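Long-range contacts in arylesterase (PDB 5L2P), which hydrolyses a broad range of aromatic esters, p-nitrophenyl fatty-acid esters and p-nitrophenyl phosphates, and is most active against paraoxon: residues S192-Y198 / Y250-Q256; P184-L188 / F229-I233; P63-Y67 / I91-D95; L77-F81 / A132-A136. All coordinates share one frame; numbering follows the deposited sequence.

Contact 1: S192-Y198 / Y250-Q256; sequences SKSMNRY and YDPLRDQ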
loop_
_atom_site.group_PDB
_atom_site.type_symbol
_atom_site.label_atom_id
_atom_site.label_comp_id
_atom_site.label_asym_id
_atom_site.label_seq_id
_atom_site.Cartn_x
_atom_site.Cartn_y
_atom_site.Cartn_z
ATOM N N SER A 192 4.453 -7.723 7.320
ATOM C CA SER A 192 3.607 -7.142 6.285
ATOM C C SER A 192 2.545 -6.184 6.809
ATOM O O SER A 192 2.194 -6.193 7.962
ATOM C CB SER A 192 2.913 -8.226 5.462
ATOM O OG SER A 192 1.732 -8.693 6.102
ATOM N N LYS A 193 2.066 -5.327 5.923
ATOM C CA LYS A 193 1.044 -4.370 6.264
ATOM C C LYS A 193 -0.298 -5.060 6.577
ATOM O O LYS A 193 -1.000 -4.688 7.543
ATOM C CB LYS A 193 0.816 -3.384 5.126
ATOM C CG LYS A 193 1.937 -2.397 4.998
ATOM C CD LYS A 193 1.877 -1.308 6.048
ATOM C CE LYS A 193 3.156 -0.528 6.135
ATOM N NZ LYS A 193 2.957 0.522 7.171
ATOM N N SER A 194 -0.666 -6.024 5.732
ATOM C CA SER A 194 -1.929 -6.729 5.912
ATOM C C SER A 194 -1.978 -7.393 7.303
ATOM O O SER A 194 -2.981 -7.277 7.969
ATOM C CB SER A 194 -2.141 -7.771 4.787
ATOM O OG SER A 194 -1.251 -8.836 4.870
ATOM N N MET A 195 -0.883 -8.022 7.723
ATOM C CA MET A 195 -0.809 -8.705 8.983
ATOM C C MET A 195 -1.018 -7.756 10.167
ATOM O O MET A 195 -1.876 -7.998 11.042
ATOM C CB MET A 195 0.512 -9.458 9.130
ATOM C CG MET A 195 0.668 -10.179 10.485
ATOM S SD MET A 195 -0.580 -11.458 10.834
ATOM C CE MET A 195 -0.174 -12.669 9.578
ATOM N N ASN A 196 -0.292 -6.643 10.142
ATOM C CA ASN A 196 -0.323 -5.717 11.260
ATOM C C ASN A 196 -1.619 -4.919 11.342
ATOM O O ASN A 196 -2.044 -4.556 12.415
ATOM C CB ASN A 196 0.896 -4.792 11.189
ATOM C CG ASN A 196 2.166 -5.498 11.596
ATOM O OD1 ASN A 196 2.385 -5.704 12.773
ATOM N ND2 ASN A 196 2.984 -5.922 10.647
ATOM N N ARG A 197 -2.243 -4.666 10.204
ATOM C CA ARG A 197 -3.439 -3.847 10.146
ATOM C C ARG A 197 -4.702 -4.624 10.348
ATOM O O ARG A 197 -5.661 -4.106 10.935
ATOM C CB ARG A 197 -3.525 -3.134 8.789
ATOM C CG ARG A 197 -2.516 -2.040 8.540
ATOM C CD ARG A 197 -2.664 -1.405 7.151
ATOM N NE ARG A 197 -1.882 -0.166 7.135
ATOM C CZ ARG A 197 -1.530 0.515 6.061
ATOM N NH1 ARG A 197 -1.850 0.105 4.861
ATOM N NH2 ARG A 197 -0.851 1.625 6.222
ATOM N N TYR A 198 -4.748 -5.856 9.866
ATOM C CA TYR A 198 -6.016 -6.616 9.916
ATOM C C TYR A 198 -5.908 -7.874 10.761
ATOM O O TYR A 198 -6.650 -8.829 10.536
ATOM C CB TYR A 198 -6.452 -6.994 8.519
ATOM C CG TYR A 198 -6.313 -5.882 7.516
ATOM C CD1 TYR A 198 -6.906 -4.641 7.729
ATOM C CD2 TYR A 198 -5.596 -6.070 6.358
ATOM C CE1 TYR A 198 -6.758 -3.606 6.820
ATOM C CE2 TYR A 198 -5.449 -5.049 5.445
ATOM C CZ TYR A 198 -6.022 -3.816 5.681
ATOM O OH TYR A 198 -5.933 -2.781 4.765
ATOM N N TYR A 250 -8.825 -7.440 3.075
ATOM C CA TYR A 250 -8.762 -7.152 4.529
ATOM C C TYR A 250 -8.562 -8.436 5.338
ATOM O O TYR A 250 -9.245 -8.699 6.317
ATOM C CB TYR A 250 -10.016 -6.386 4.943
ATOM C CG TYR A 250 -10.049 -5.039 4.274
ATOM C CD1 TYR A 250 -9.134 -4.041 4.613
ATOM C CD2 TYR A 250 -10.945 -4.790 3.257
ATOM C CE1 TYR A 250 -9.142 -2.827 3.963
ATOM C CE2 TYR A 250 -10.970 -3.565 2.621
ATOM C CZ TYR A 250 -10.061 -2.591 2.985
ATOM O OH TYR A 250 -10.037 -1.380 2.367
ATOM N N ASP A 251 -7.596 -9.221 4.878
ATOM C CA ASP A 251 -7.193 -10.474 5.436
ATOM C C ASP A 251 -5.766 -10.294 5.900
ATOM O O ASP A 251 -4.936 -9.782 5.158
ATOM C CB ASP A 251 -7.261 -11.517 4.335
ATOM C CG ASP A 251 -6.920 -12.942 4.809
ATOM O OD1 ASP A 251 -6.310 -13.125 5.892
ATOM O OD2 ASP A 251 -7.277 -13.877 4.043
ATOM N N PRO A 252 -5.463 -10.695 7.137
ATOM C CA PRO A 252 -4.067 -10.544 7.573
ATOM C C PRO A 252 -3.075 -11.382 6.757
ATOM O O PRO A 252 -1.917 -11.051 6.692
ATOM C CB PRO A 252 -4.106 -10.964 9.056
ATOM C CG PRO A 252 -5.343 -11.774 9.189
ATOM C CD PRO A 252 -6.317 -11.172 8.220
ATOM N N LEU A 253 -3.530 -12.447 6.141
ATOM C CA LEU A 253 -2.680 -13.362 5.397
ATOM C C LEU A 253 -2.552 -12.929 3.943
ATOM O O LEU A 253 -1.932 -13.659 3.145
ATOM C CB LEU A 253 -3.265 -14.807 5.428
ATOM C CG LEU A 253 -3.563 -15.444 6.779
ATOM C CD1 LEU A 253 -4.162 -16.834 6.576
ATOM C CD2 LEU A 253 -2.316 -15.523 7.647
ATOM N N ARG A 254 -3.163 -11.790 3.584
ATOM C CA ARG A 254 -3.147 -11.311 2.195
ATOM C C ARG A 254 -1.756 -11.225 1.601
ATOM O O ARG A 254 -1.503 -11.748 0.528
ATOM C CB ARG A 254 -3.822 -9.953 2.108
ATOM C CG ARG A 254 -3.940 -9.336 0.710
ATOM C CD ARG A 254 -4.328 -7.853 0.792
ATOM N NE ARG A 254 -3.206 -7.042 1.260
ATOM C CZ ARG A 254 -3.291 -5.813 1.723
ATOM N NH1 ARG A 254 -4.456 -5.210 1.812
ATOM N NH2 ARG A 254 -2.177 -5.180 2.096
ATOM N N ASP A 255 -0.844 -10.555 2.296
ATOM C CA ASP A 255 0.477 -10.248 1.702
ATOM C C ASP A 255 1.360 -11.477 1.526
ATOM O O ASP A 255 2.044 -11.603 0.496
ATOM C CB ASP A 255 1.188 -9.142 2.486
ATOM C CG ASP A 255 0.493 -7.754 2.291
ATOM O OD1 ASP A 255 -0.230 -7.599 1.277
ATOM O OD2 ASP A 255 0.645 -6.850 3.138
ATOM N N GLN A 256 1.333 -12.420 2.464
ATOM C CA GLN A 256 2.083 -13.682 2.320
ATOM C C GLN A 256 1.578 -14.531 1.168
ATOM O O GLN A 256 2.385 -15.144 0.459
ATOM C CB GLN A 256 2.094 -14.522 3.616
ATOM C CG GLN A 256 0.776 -15.089 4.062
ATOM C CD GLN A 256 0.849 -15.628 5.485
ATOM O OE1 GLN A 256 1.031 -16.839 5.725
ATOM N NE2 GLN A 256 0.714 -14.730 6.443
#
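Ser-194 and Asp-255 join two helix starts in a buried contact that pairs a polar centre with aromatic and apolar packing, where the short helix 193-197 lies against the loop that follows strand 242-248 and opens helix 254-266. Ser-194 N donates to Asp-255 OD2 at 3.0 Å, from above the carboxylate plane, and Asp-255 N returns a bond to Ser-194 OG at 3.1 Å. With chi1 at 69°, that OG sits between its own N and carbonyl carbon, from where it also donates to Pro-252 O (2.9 Å). Arg-254 grips Asp-255 OD1 side-on with NE (3.0 Å) and NH2, the oxygen lying in the guanidinium plane, while Ser-194 CB rests over one guanidinium face. Farther along, Tyr-250 turns its CD1 edge toward a face of Tyr-198 in an offset T-shaped pair, planes 84° apart and centroids separated by 5.0 Å; Arg-197 CB covers the other face. Asp-251, the assigned acid of the catalytic triad, is hydrogen-bonded through OD2 to His-281 and also accepts from Leu-253 N through OD1 (2.9 Å). Arg-197 continues outward to a salt bridge with Glu-249 of the second subunit. The Asp-255 carboxylate thus faces an arginine on one oxygen and the amino-terminal turn of a helix on the other, surroundings likely to stabilise its negative charge in this buried setting.

Contact 2: P184-L188 / F229-I233; sequences PFVYL and FSPLI
Phe-185 and Phe-229 each swing CG away from their backbone nitrogen (chi1 177° and 168°), and these torsions carry the two rings to one another from neighbouring loops. Phe-185 CE1 lies 3.6 Å from Phe-229 CZ; the planes are inclined at 51°, a slanted pairing that is neither a stack nor edge-to-face. Beside the rings the backbones are tied by a single hydrogen bond, Leu-232 N to Val-186 O at 3.1 Å and nearly straight. Pro-231, with no N-H to offer, packs against the same residue instead, its CG 4.0 Å from Val-186 CG1. Leu-232 sends CD2 at right angles against Tyr-187 CB (3.7 Å), while the hydroxyl of Tyr-187 leaves the contact to bond Leu-188 O of the third subunit. Asn-160, near the start of helix 157-171, joins both loops by donating to Phe-185 O and to Phe-229 O. Trp-86 meets Phe-185 edge-to-face. Exchanging Phe-185 for an alanine would probably open a gap beside Phe-229 and leave Trp-86 without this edge-to-face partner. The side chain of Phe-185 comes to about 6 Å from that of Ser-156, the assigned nucleophile. The contact therefore belongs to the loops that leave and re-enter the central sheet around strands 178-182 and 242-248, beside the active site of an alpha/beta hydrolase.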
loop_
_atom_site.group_PDB
_atom_site.type_symbol
_atom_site.label_atom_id
_atom_site.label_comp_id
_atom_site.label_asym_id
_atom_site.label_seq_id
_atom_site.Cartn_x
_atom_site.Cartn_y
_atom_site.Cartn_z
ATOM N N PRO A 184 -4.337 -18.741 1.563
ATOM C CA PRO A 184 -3.456 -19.610 2.297
ATOM C C PRO A 184 -2.580 -18.987 3.388
ATOM O O PRO A 184 -2.182 -17.809 3.308
ATOM C CB PRO A 184 -2.492 -20.103 1.185
ATOM C CG PRO A 184 -2.364 -18.938 0.273
ATOM C CD PRO A 184 -3.733 -18.303 0.270
ATOM N N PHE A 185 -2.242 -19.816 4.372
ATOM C CA PHE A 185 -1.099 -19.574 5.263
ATOM C C PHE A 185 0.137 -20.237 4.661
ATOM O O PHE A 185 0.151 -21.447 4.436
ATOM C CB PHE A 185 -1.381 -20.147 6.656
ATOM C CG PHE A 185 -0.242 -20.014 7.615
ATOM C CD1 PHE A 185 0.831 -20.915 7.592
ATOM C CD2 PHE A 185 -0.216 -18.990 8.548
ATOM C CE1 PHE A 185 1.893 -20.795 8.497
ATOM C CE2 PHE A 185 0.857 -18.873 9.434
ATOM C CZ PHE A 185 1.902 -19.781 9.399
ATOM N N VAL A 186 1.192 -19.448 4.437
ATOM C CA VAL A 186 2.446 -19.968 3.855
ATOM C C VAL A 186 3.707 -19.589 4.620
ATOM O O VAL A 186 4.796 -20.035 4.263
ATOM C CB VAL A 186 2.623 -19.499 2.407
ATOM C CG1 VAL A 186 1.582 -20.137 1.523
ATOM C CG2 VAL A 186 2.562 -17.975 2.265
ATOM N N TYR A 187 3.577 -18.797 5.678
ATOM C CA TYR A 187 4.742 -18.249 6.371
ATOM C C TYR A 187 4.352 -17.599 7.705
ATOM O O TYR A 187 3.213 -17.145 7.875
ATOM C CB TYR A 187 5.415 -17.164 5.468
ATOM C CG TYR A 187 6.752 -16.681 5.991
ATOM C CD1 TYR A 187 7.817 -17.569 6.131
ATOM C CD2 TYR A 187 6.953 -15.352 6.367
ATOM C CE1 TYR A 187 9.031 -17.164 6.654
ATOM C CE2 TYR A 187 8.205 -14.914 6.832
ATOM C CZ TYR A 187 9.240 -15.836 6.978
ATOM O OH TYR A 187 10.499 -15.500 7.472
ATOM N N LEU A 188 5.293 -17.538 8.638
ATOM C CA LEU A 188 5.120 -16.751 9.854
ATOM C C LEU A 188 5.428 -15.295 9.552
ATOM O O LEU A 188 6.516 -14.789 9.809
ATOM C CB LEU A 188 6.030 -17.253 10.985
ATOM C CG LEU A 188 5.677 -16.717 12.375
ATOM C CD1 LEU A 188 4.429 -17.425 12.942
ATOM C CD2 LEU A 188 6.871 -16.911 13.286
ATOM N N PHE A 229 5.716 -26.680 6.673
ATOM C CA PHE A 229 4.890 -25.797 7.454
ATOM C C PHE A 229 4.794 -24.417 6.804
ATOM O O PHE A 229 3.688 -23.850 6.685
ATOM C CB PHE A 229 5.426 -25.683 8.863
ATOM C CG PHE A 229 4.805 -24.567 9.653
ATOM C CD1 PHE A 229 3.524 -24.673 10.135
ATOM C CD2 PHE A 229 5.528 -23.428 9.939
ATOM C CE1 PHE A 229 2.964 -23.656 10.863
ATOM C CE2 PHE A 229 4.980 -22.398 10.662
ATOM C CZ PHE A 229 3.690 -22.504 11.128
ATOM N N SER A 230 5.960 -23.878 6.413
ATOM C CA SER A 230 6.082 -22.561 5.775
ATOM C C SER A 230 6.679 -22.688 4.413
ATOM O O SER A 230 7.881 -22.473 4.239
ATOM C CB SER A 230 6.956 -21.626 6.608
ATOM O OG SER A 230 6.265 -21.178 7.767
ATOM N N PRO A 231 5.855 -23.026 3.424
ATOM C CA PRO A 231 6.378 -23.221 2.067
ATOM C C PRO A 231 7.058 -21.986 1.440
ATOM O O PRO A 231 7.834 -22.126 0.503
ATOM C CB PRO A 231 5.134 -23.627 1.262
ATOM C CG PRO A 231 3.967 -23.326 2.148
ATOM C CD PRO A 231 4.450 -23.411 3.538
ATOM N N LEU A 232 6.761 -20.798 1.949
ATOM C CA LEU A 232 7.380 -19.595 1.431
ATOM C C LEU A 232 8.915 -19.595 1.680
ATOM O O LEU A 232 9.653 -18.983 0.932
ATOM C CB LEU A 232 6.711 -18.359 2.043
ATOM C CG LEU A 232 6.951 -17.054 1.306
ATOM C CD1 LEU A 232 6.411 -17.058 -0.115
ATOM C CD2 LEU A 232 6.333 -15.916 2.098
ATOM N N ILE A 233 9.360 -20.300 2.728
ATOM C CA ILE A 233 10.760 -20.333 3.090
ATOM C C ILE A 233 11.509 -21.375 2.308
ATOM O O ILE A 233 12.713 -21.542 2.478
ATOM C CB ILE A 233 10.961 -20.567 4.616
ATOM C CG1 ILE A 233 12.299 -19.961 5.048
ATOM C CG2 ILE A 233 10.881 -22.036 5.016
ATOM C CD1 ILE A 233 12.621 -20.088 6.529
#

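Contact 3: P63-Y67 / I91-D95; sequences PIRIY and IETED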
loop_
_atom_site.group_PDB
_atom_site.type_symbol
_atom_site.label_atom_id
_atom_site.label_comp_id
_atom_site.label_asym_id
_atom_site.label_seq_id
_atom_site.Cartn_x
_atom_site.Cartn_y
_atom_site.Cartn_z
ATOM N N PRO A 63 -11.258 -40.561 6.735
ATOM C CA PRO A 63 -12.558 -40.412 6.071
ATOM C C PRO A 63 -12.479 -39.451 4.867
ATOM O O PRO A 63 -11.809 -38.440 4.934
ATOM C CB PRO A 63 -13.481 -39.836 7.169
ATOM C CG PRO A 63 -12.711 -39.936 8.426
ATOM C CD PRO A 63 -11.246 -39.951 8.072
ATOM N N ILE A 64 -13.177 -39.792 3.793
ATOM C CA ILE A 64 -13.329 -38.923 2.656
ATOM C C ILE A 64 -14.771 -38.890 2.179
ATOM O O ILE A 64 -15.554 -39.755 2.516
ATOM C CB ILE A 64 -12.412 -39.354 1.479
ATOM C CG1 ILE A 64 -12.707 -40.777 1.059
ATOM C CG2 ILE A 64 -10.955 -39.246 1.888
ATOM C CD1 ILE A 64 -12.016 -41.144 -0.255
ATOM N N ARG A 65 -15.107 -37.854 1.404
ATOM C CA ARG A 65 -16.394 -37.787 0.735
ATOM C C ARG A 65 -16.124 -37.533 -0.755
ATOM O O ARG A 65 -15.413 -36.611 -1.117
ATOM C CB ARG A 65 -17.250 -36.679 1.317
ATOM C CG ARG A 65 -18.712 -36.729 0.827
ATOM C CD ARG A 65 -19.601 -35.590 1.367
ATOM N NE ARG A 65 -19.670 -35.485 2.813
ATOM C CZ ARG A 65 -20.514 -36.144 3.574
ATOM N NH1 ARG A 65 -21.386 -36.971 3.028
ATOM N NH2 ARG A 65 -20.478 -35.968 4.881
ATOM N N ILE A 66 -16.698 -38.369 -1.609
ATOM C CA ILE A 66 -16.594 -38.227 -3.049
ATOM C C ILE A 66 -17.850 -37.550 -3.592
ATOM O O ILE A 66 -18.971 -38.065 -3.381
ATOM C CB ILE A 66 -16.524 -39.579 -3.787
ATOM C CG1 ILE A 66 -15.631 -40.612 -3.069
ATOM C CG2 ILE A 66 -16.068 -39.355 -5.226
ATOM C CD1 ILE A 66 -14.276 -40.066 -2.614
ATOM N N TYR A 67 -17.650 -36.418 -4.303
ATOM C CA TYR A 67 -18.760 -35.694 -4.930
ATOM C C TYR A 67 -18.781 -35.939 -6.414
ATOM O O TYR A 67 -17.783 -35.751 -7.064
ATOM C CB TYR A 67 -18.644 -34.208 -4.685
ATOM C CG TYR A 67 -18.638 -33.787 -3.243
ATOM C CD1 TYR A 67 -17.501 -33.906 -2.453
ATOM C CD2 TYR A 67 -19.745 -33.242 -2.670
ATOM C CE1 TYR A 67 -17.510 -33.500 -1.118
ATOM C CE2 TYR A 67 -19.769 -32.867 -1.342
ATOM C CZ TYR A 67 -18.641 -32.987 -0.581
ATOM O OH TYR A 67 -18.609 -32.556 0.713
ATOM N N ILE A 91 -14.998 -32.023 6.501
ATOM C CA ILE A 91 -15.754 -32.186 5.280
ATOM C C ILE A 91 -17.127 -31.503 5.344
ATOM O O ILE A 91 -17.566 -30.921 4.363
ATOM C CB ILE A 91 -15.947 -33.674 4.962
ATOM C CG1 ILE A 91 -14.596 -34.311 4.650
ATOM C CG2 ILE A 91 -16.840 -33.864 3.738
ATOM C CD1 ILE A 91 -14.587 -35.815 4.789
ATOM N N GLU A 92 -17.789 -31.551 6.498
ATOM C CA GLU A 92 -19.107 -30.927 6.630
ATOM C C GLU A 92 -19.046 -29.399 6.554
ATOM O O GLU A 92 -19.938 -28.741 6.030
ATOM C CB GLU A 92 -19.745 -31.348 7.970
ATOM C CG GLU A 92 -20.045 -32.835 8.046
ATOM C CD GLU A 92 -21.236 -33.274 7.163
ATOM O OE1 GLU A 92 -21.932 -32.405 6.562
ATOM O OE2 GLU A 92 -21.481 -34.504 7.049
ATOM N N THR A 93 -17.994 -28.833 7.118
ATOM C CA THR A 93 -17.880 -27.367 7.202
ATOM C C THR A 93 -17.660 -26.697 5.839
ATOM O O THR A 93 -18.095 -25.567 5.647
ATOM C CB THR A 93 -16.747 -26.929 8.155
ATOM O OG1 THR A 93 -15.499 -27.415 7.659
ATOM C CG2 THR A 93 -17.013 -27.438 9.576
ATOM N N GLU A 94 -16.997 -27.397 4.926
ATOM C CA GLU A 94 -16.826 -26.922 3.578
ATOM C C GLU A 94 -17.550 -27.791 2.539
ATOM O O GLU A 94 -17.195 -27.809 1.354
ATOM C CB GLU A 94 -15.320 -26.800 3.273
ATOM C CG GLU A 94 -14.714 -25.597 3.985
ATOM C CD GLU A 94 -13.240 -25.356 3.675
ATOM O OE1 GLU A 94 -12.748 -25.751 2.583
ATOM O OE2 GLU A 94 -12.564 -24.761 4.547
ATOM N N ASP A 95 -18.596 -28.487 2.969
ATOM C CA ASP A 95 -19.419 -29.315 2.069
ATOM C C ASP A 95 -20.038 -28.491 0.939
ATOM O O ASP A 95 -20.046 -28.906 -0.211
ATOM C CB ASP A 95 -20.493 -30.019 2.896
ATOM C CG ASP A 95 -21.370 -30.954 2.058
ATOM O OD1 ASP A 95 -20.982 -32.104 1.796
ATOM O OD2 ASP A 95 -22.470 -30.533 1.649
#
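Arg-65 and Ile-91 mark the nearest backbone approach, 7.2 Å between CA atoms, of an extended strand and a segment whose residues Glu-92 to Asp-95 form a type I turn. Ile-91 points at the strand and wedges its two branches there: CG2 meets Arg-65 NE at 3.4 Å, at the edge of the guanidinium, and CD1 reaches Pro-63 O. The chain of Arg-65 bends at chi3 (-57°), which carries NH2 to Glu-92 OE2 in a salt bridge of 2.8 Å. Asp-95 OD1 lies well out of the guanidinium plane, so its long 3.8 Å pairing with Arg-65 NE is one of charges alone. The same OD1 accepts a hydrogen bond from Tyr-67 OH at 2.6 Å; it lies in the plane of the tyrosine ring, at its edge, whereas the hydroxyl stands above the carboxylate plane. Asp-52 pairs with the remaining arm of Arg-65, NH1, and Arg-99 with Asp-95 OD2, extending the network on both sides. This salt-bridge network joins strand 61-68, an antiparallel member of the alpha/beta hydrolase sheet, to the loop leading into helix 95-105.

Contact 4: L77-F81 / A132-A136; sequences LVMHF and AIVWA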
loop_
_atom_site.group_PDB
_atom_site.type_symbol
_atom_site.label_atom_id
_atom_site.label_comp_id
_atom_site.label_asym_id
_atom_site.label_seq_id
_atom_site.Cartn_x
_atom_site.Cartn_y
_atom_site.Cartn_z
ATOM N N LEU A 77 -9.969 -34.461 -11.609
ATOM C CA LEU A 77 -10.196 -34.692 -10.200
ATOM C C LEU A 77 -9.643 -33.554 -9.379
ATOM O O LEU A 77 -8.535 -33.117 -9.602
ATOM C CB LEU A 77 -9.536 -36.000 -9.772
ATOM C CG LEU A 77 -9.498 -36.296 -8.262
ATOM C CD1 LEU A 77 -10.886 -36.604 -7.758
ATOM C CD2 LEU A 77 -8.496 -37.390 -7.913
ATOM N N VAL A 78 -10.428 -33.089 -8.406
ATOM C CA VAL A 78 -10.019 -32.034 -7.503
ATOM C C VAL A 78 -10.013 -32.532 -6.074
ATOM O O VAL A 78 -11.047 -32.927 -5.561
ATOM C CB VAL A 78 -10.950 -30.829 -7.612
ATOM C CG1 VAL A 78 -10.569 -29.742 -6.599
ATOM C CG2 VAL A 78 -10.941 -30.270 -9.046
ATOM N N MET A 79 -8.833 -32.542 -5.448
ATOM C CA MET A 79 -8.708 -32.886 -4.041
ATOM C C MET A 79 -8.955 -31.633 -3.225
ATOM O O MET A 79 -8.292 -30.605 -3.436
ATOM C CB MET A 79 -7.331 -33.398 -3.717
ATOM C CG MET A 79 -6.905 -34.623 -4.492
ATOM S SD MET A 79 -7.888 -36.064 -4.141
ATOM C CE MET A 79 -7.692 -36.259 -2.387
ATOM N N HIS A 80 -9.886 -31.728 -2.274
ATOM C CA HIS A 80 -10.281 -30.572 -1.499
ATOM C C HIS A 80 -9.895 -30.766 -0.031
ATOM O O HIS A 80 -10.348 -31.698 0.611
ATOM C CB HIS A 80 -11.786 -30.360 -1.638
ATOM C CG HIS A 80 -12.314 -29.191 -0.850
ATOM N ND1 HIS A 80 -13.656 -29.025 -0.575
ATOM C CD2 HIS A 80 -11.683 -28.138 -0.270
ATOM C CE1 HIS A 80 -13.835 -27.923 0.128
ATOM N NE2 HIS A 80 -12.654 -27.360 0.322
ATOM N N PHE A 81 -9.050 -29.877 0.479
ATOM C CA PHE A 81 -8.662 -29.880 1.866
ATOM C C PHE A 81 -9.306 -28.679 2.549
ATOM O O PHE A 81 -9.083 -27.529 2.112
ATOM C CB PHE A 81 -7.148 -29.793 1.972
ATOM C CG PHE A 81 -6.395 -30.731 1.050
ATOM C CD1 PHE A 81 -6.780 -32.037 0.909
ATOM C CD2 PHE A 81 -5.288 -30.298 0.373
ATOM C CE1 PHE A 81 -6.075 -32.911 0.105
ATOM C CE2 PHE A 81 -4.551 -31.165 -0.444
ATOM C CZ PHE A 81 -4.970 -32.479 -0.591
ATOM N N ALA A 132 -3.927 -39.196 0.783
ATOM C CA ALA A 132 -5.226 -39.172 0.083
ATOM C C ALA A 132 -5.059 -38.901 -1.443
ATOM O O ALA A 132 -5.785 -39.464 -2.245
ATOM C CB ALA A 132 -6.144 -38.163 0.729
ATOM N N ILE A 133 -4.097 -38.069 -1.831
ATOM C CA ILE A 133 -3.800 -37.834 -3.266
ATOM C C ILE A 133 -3.224 -39.088 -3.915
ATOM O O ILE A 133 -3.626 -39.462 -5.016
ATOM C CB ILE A 133 -2.792 -36.677 -3.476
ATOM C CG1 ILE A 133 -3.359 -35.357 -2.982
ATOM C CG2 ILE A 133 -2.353 -36.531 -4.948
ATOM C CD1 ILE A 133 -2.296 -34.284 -2.930
ATOM N N VAL A 134 -2.279 -39.724 -3.222
ATOM C CA VAL A 134 -1.704 -40.980 -3.695
ATOM C C VAL A 134 -2.781 -42.063 -3.825
ATOM O O VAL A 134 -2.808 -42.781 -4.806
ATOM C CB VAL A 134 -0.593 -41.466 -2.738
ATOM C CG1 VAL A 134 -0.119 -42.873 -3.071
ATOM C CG2 VAL A 134 0.557 -40.484 -2.746
ATOM N N TRP A 135 -3.689 -42.149 -2.851
ATOM C CA TRP A 135 -4.837 -43.100 -2.927
ATOM C C TRP A 135 -5.701 -42.840 -4.143
ATOM O O TRP A 135 -6.053 -43.759 -4.839
ATOM C CB TRP A 135 -5.683 -43.029 -1.648
ATOM C CG TRP A 135 -6.870 -43.879 -1.667
ATOM C CD1 TRP A 135 -6.936 -45.153 -1.248
ATOM C CD2 TRP A 135 -8.177 -43.545 -2.167
ATOM N NE1 TRP A 135 -8.194 -45.655 -1.460
ATOM C CE2 TRP A 135 -8.979 -44.686 -2.011
ATOM C CE3 TRP A 135 -8.734 -42.410 -2.743
ATOM C CZ2 TRP A 135 -10.317 -44.732 -2.398
ATOM C CZ3 TRP A 135 -10.066 -42.465 -3.173
ATOM C CH2 TRP A 135 -10.847 -43.615 -2.980
ATOM N N ALA A 136 -6.044 -41.587 -4.397
ATOM C CA ALA A 136 -6.868 -41.219 -5.565
ATOM C C ALA A 136 -6.197 -41.594 -6.881
ATOM O O ALA A 136 -6.863 -42.067 -7.824
ATOM C CB ALA A 136 -7.146 -39.726 -5.553
#
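Ala-132 O accepts the helical bond of Ala-136 N at 3.0 Å and has Met-79 CE leaning against it from the facing strand, at 3.7 Å. The setting is the central sheet of the alpha/beta hydrolase fold. Helix 124-138 belongs to the beta-alpha-beta crossover between strands 108-112 and 150-155, and it packs over strand 77-81, which lies between those two in the sheet. Strand and helix segments run nearly antiparallel at 158°, their axes 10.0 Å apart, a separation filled by side chains, with no hydrogen bond across it. Alternation along the strand turns Leu-77 and Met-79 to the helix, whereas His-80 is held on the other side by Ser-98 and Glu-94. Met-79 is the centrepiece. Bends at chi2 (-65°) and chi3 (-58°) fold its chain along the helix surface, with CG 3.9 Å from Ile-133 CG1, SD 4.0 Å from Ala-136 CB and the methyl near Ala-132. The small side chains of Ala-132 and Ala-136, one turn apart, leave room for the sulfur against Ala-136 CB and let the methyl reach the helix backbone at Ala-132. With a serine in place of Met-79, Ile-133 and both alanines would probably lose their shared apolar partner, and a gap would be likely to open between strand and helix. Leu-77 extends the layer by touching Ala-136 CB with CD2 (3.6 Å). Towards the other end Ile-133 lies across Phe-81 at about a right angle, its CD1 in the plane of the ring and 4.0 Å from CZ at the rim.

Overall arrangement
The four contacts fall into two touching pairs. Contacts 1 and 2, with centres 14 Å apart, meet through Gln-256 OE1, probably hydrogen-bonded to Val-186 N at 2.9 Å and to Tyr-187 N at 3.2 Å; both also reach the third subunit. Contacts 3 and 4, 12 Å between centres, share the central sheet and a probable hydrogen bond, Glu-94 OE1 to His-80 NE2 (2.8 Å); Glu-94 OE2 also bonds Gly-83 N, in the oxyanion-hole motif assigned by similarity. Some 30 Å separates the centres of contacts 1 and 4. The assigned triad sits nearest the first pair: contact 1 supplies Asp-251, and the Phe-185 side chain of contact 2 lies about 7 Å from that of His-281.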